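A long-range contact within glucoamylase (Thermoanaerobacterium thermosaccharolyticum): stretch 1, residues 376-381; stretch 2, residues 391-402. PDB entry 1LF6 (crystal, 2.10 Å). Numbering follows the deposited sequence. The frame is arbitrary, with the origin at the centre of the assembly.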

# COMPACT_ATOMS: atom_id res chain seq x y z
N GLY A 376 15.70 -16.76 13.25
CA GLY A 376 17.05 -16.46 13.69
C GLY A 376 17.63 -15.32 12.87
O GLY A 376 18.83 -15.03 12.92
N MET A 377 16.77 -14.67 12.10
CA MET A 377 17.19 -13.56 11.26
C MET A 377 15.97 -13.00 10.54
O MET A 377 14.87 -13.54 10.67
CB MET A 377 18.26 -14.05 10.28
CG MET A 377 18.00 -13.77 8.82
SD MET A 377 16.84 -14.91 8.05
CE MET A 377 17.60 -15.00 6.43
N ILE A 378 16.15 -11.91 9.80
CA ILE A 378 15.03 -11.32 9.06
C ILE A 378 15.08 -11.70 7.58
O ILE A 378 15.99 -11.29 6.86
CB ILE A 378 15.05 -9.77 9.15
CG1 ILE A 378 14.89 -9.32 10.62
CG2 ILE A 378 13.93 -9.18 8.29
CD1 ILE A 378 13.55 -9.67 11.23
N PRO A 379 14.10 -12.49 7.12
CA PRO A 379 14.12 -12.87 5.69
C PRO A 379 13.75 -11.66 4.82
O PRO A 379 13.18 -10.69 5.32
CB PRO A 379 13.09 -14.00 5.62
CG PRO A 379 12.14 -13.68 6.74
CD PRO A 379 13.03 -13.18 7.85
N GLN A 380 14.09 -11.71 3.53
CA GLN A 380 13.81 -10.61 2.61
C GLN A 380 12.46 -9.99 2.95
O GLN A 380 12.34 -8.78 3.10
CB GLN A 380 13.81 -11.08 1.15
CG GLN A 380 13.53 -9.95 0.16
CD GLN A 380 13.84 -10.33 -1.29
OE1 GLN A 380 13.58 -9.57 -2.20
NE2 GLN A 380 14.38 -11.49 -1.49
N ASN A 381 11.45 -10.85 3.07
CA ASN A 381 10.11 -10.42 3.44
C ASN A 381 9.34 -11.65 3.92
O ASN A 381 9.79 -12.78 3.74
CB ASN A 381 9.39 -9.74 2.26
CG ASN A 381 9.41 -10.57 0.99
OD1 ASN A 381 9.36 -10.04 -0.12
ND2 ASN A 381 9.45 -11.88 1.14
N THR A 391 13.82 -15.08 -0.23
CA THR A 391 14.99 -15.42 0.56
C THR A 391 16.23 -14.58 0.30
O THR A 391 17.35 -15.04 0.50
CB THR A 391 15.35 -16.91 0.37
OG1 THR A 391 16.37 -17.29 1.30
CG2 THR A 391 15.84 -17.15 -1.06
N GLY A 392 16.03 -13.34 -0.15
CA GLY A 392 17.16 -12.47 -0.39
C GLY A 392 17.74 -12.05 0.95
O GLY A 392 17.04 -12.03 1.96
N ILE A 393 19.03 -11.71 0.96
CA ILE A 393 19.70 -11.28 2.18
C ILE A 393 19.96 -9.78 2.17
O ILE A 393 20.87 -9.30 1.50
CB ILE A 393 21.05 -12.02 2.35
CG1 ILE A 393 20.82 -13.53 2.41
CG2 ILE A 393 21.75 -11.51 3.61
CD1 ILE A 393 19.88 -13.99 3.53
N GLN A 394 19.15 -9.04 2.92
CA GLN A 394 19.29 -7.58 2.99
C GLN A 394 19.77 -7.19 4.39
O GLN A 394 19.02 -7.30 5.35
CB GLN A 394 17.95 -6.90 2.70
CG GLN A 394 17.55 -6.93 1.23
CD GLN A 394 16.08 -6.59 0.99
OE1 GLN A 394 15.52 -5.71 1.65
NE2 GLN A 394 15.47 -7.27 0.04
N LEU A 395 21.01 -6.72 4.48
CA LEU A 395 21.58 -6.33 5.76
C LEU A 395 20.84 -5.19 6.43
O LEU A 395 20.70 -5.18 7.66
CB LEU A 395 23.06 -5.98 5.59
CG LEU A 395 24.05 -7.15 5.66
CD1 LEU A 395 24.11 -7.68 7.08
CD2 LEU A 395 23.62 -8.26 4.70
N ASP A 396 20.37 -4.23 5.64
CA ASP A 396 19.65 -3.11 6.22
C ASP A 396 18.43 -3.62 6.95
O ASP A 396 18.04 -3.06 7.97
CB ASP A 396 19.26 -2.09 5.13
CG ASP A 396 18.17 -2.58 4.21
OD1 ASP A 396 18.25 -3.74 3.75
OD2 ASP A 396 17.24 -1.79 3.92
N GLU A 397 17.84 -4.71 6.45
CA GLU A 397 16.67 -5.27 7.11
C GLU A 397 16.98 -6.01 8.42
O GLU A 397 16.09 -6.23 9.24
CB GLU A 397 15.90 -6.18 6.14
CG GLU A 397 15.14 -5.40 5.06
CD GLU A 397 14.01 -6.20 4.43
OE1 GLU A 397 12.90 -5.64 4.28
OE2 GLU A 397 14.23 -7.38 4.07
N GLN A 398 18.25 -6.38 8.62
CA GLN A 398 18.65 -7.05 9.85
C GLN A 398 18.90 -5.98 10.91
O GLN A 398 18.71 -6.20 12.11
CB GLN A 398 19.96 -7.83 9.65
CG GLN A 398 19.99 -8.74 8.43
CD GLN A 398 18.84 -9.72 8.39
OE1 GLN A 398 18.51 -10.36 9.39
NE2 GLN A 398 18.22 -9.84 7.22
N ALA A 399 19.31 -4.80 10.44
CA ALA A 399 19.64 -3.68 11.32
C ALA A 399 18.47 -2.84 11.83
O ALA A 399 18.44 -2.46 13.00
CB ALA A 399 20.64 -2.77 10.61
N ASP A 400 17.52 -2.55 10.95
CA ASP A 400 16.38 -1.71 11.32
C ASP A 400 15.62 -2.13 12.57
O ASP A 400 15.29 -1.29 13.40
CB ASP A 400 15.42 -1.56 10.13
CG ASP A 400 16.03 -0.72 9.01
OD1 ASP A 400 16.96 0.06 9.31
OD2 ASP A 400 15.56 -0.82 7.86
N PRO A 401 15.33 -3.42 12.73
CA PRO A 401 14.61 -3.80 13.94
C PRO A 401 15.41 -3.49 15.21
O PRO A 401 14.83 -3.21 16.26
CB PRO A 401 14.33 -5.29 13.74
CG PRO A 401 15.34 -5.71 12.69
CD PRO A 401 15.39 -4.55 11.77
N ILE A 402 16.74 -3.51 15.10
CA ILE A 402 17.58 -3.20 16.26
C ILE A 402 17.47 -1.72 16.56
O ILE A 402 17.35 -1.32 17.72
CB ILE A 402 19.08 -3.50 16.00
CG1 ILE A 402 19.29 -4.98 15.67
CG2 ILE A 402 19.89 -3.10 17.23
CD1 ILE A 402 20.73 -5.32 15.29
O HOH W 1 17.01 -10.46 4.21
O HOH W 2 15.98 -14.13 3.60

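Contact between an irregular segment, residues 376-381, and a loop that runs into a helix, residues 391-402, of glucoamylase; together the two bury 487 Å² of surface. In the backbone arrangement, stretch 1 has no regular helix or strand; its Ile 378 N and O meet the side-chain amide of Gln 398, and waters reach Ile 378 O and Gln 380 N. Its CA atoms come nearest the second stretch at two places, Ile 378 CA to Gln 398 CA at 5.7 Å, beside the helix, and Gln 380 CA to Gly 392 CA at 4.9 Å, beside the loop that precedes it. The helix is kinked where the N of Pro 401 and of Ile 402 has no bond to the turn before; proline has no amide hydrogen to give.

Direct hydrogen bonds join the side-chain amide of Gln 398 to the backbone of Ile 378 at both of its ends. Ile 378 N donates to Gln 398 OE1 at 2.9 Å, and Gln 398 NE2 donates to Ile 378 O at 2.7 Å, with angles of 165° and 169°. A primary amide carries an acceptor and a donor side by side, and here it matches the N and O of a single residue, much as a neighbouring strand would. All three chi angles of Gln 398 lie near -50°, so the side chain folds compactly and its end comes nearer stretch 1 than its sideways CA-to-CB bond suggests. Gln 398 NE2 also donates to Gln 394 O at 3.3 Å, which ties the amide back to the backbone of the residue four positions earlier.

Two waters bridge the backbones. Water 1 donates to Ile 378 O at 3.0 Å and to Gly 392 O at 2.7 Å, and accepts from Gln 394 N at 2.9 Å. Water 2 accepts from Gln 380 N at 3.1 Å and donates to Gly 392 O at 2.9 Å. Gly 392 O thus receives both waters.

Apolar packing centres on Ile 378, which is buried, with its CA-to-CB bond toward stretch 2. Ile 378 CG1 lies 4.2 Å from Pro 401 CG, while Ile 378 CG2 lies 4.2 Å from Glu 397 CB, the aliphatic root of an acidic side chain. Met 377 CE meets Ile 393 CD1 at 3.8 Å; the CA-to-CB bond of Ile 393 points away, but the end of its side chain comes back to make this contact. Met 377 CG also rests 3.5 Å from Gln 398 OE1.

Close packing surrounds Gln 380, which has the largest area covered by the other stretch, 111 Å². Its chain is extended, with chi1 and chi2 both t, and Gln 380 CG lies 3.3 Å from Gln 394 NE2, an amide whose polar atoms are hydrogen-bonded elsewhere in the structure. Gly 392 leaves room for the end of this chain: a CB there would clash with the side-chain amide of Gln 380. Gln 380 O comes to 2.5 Å from Glu 397 OE2, a short approach whose proton arrangement remains open.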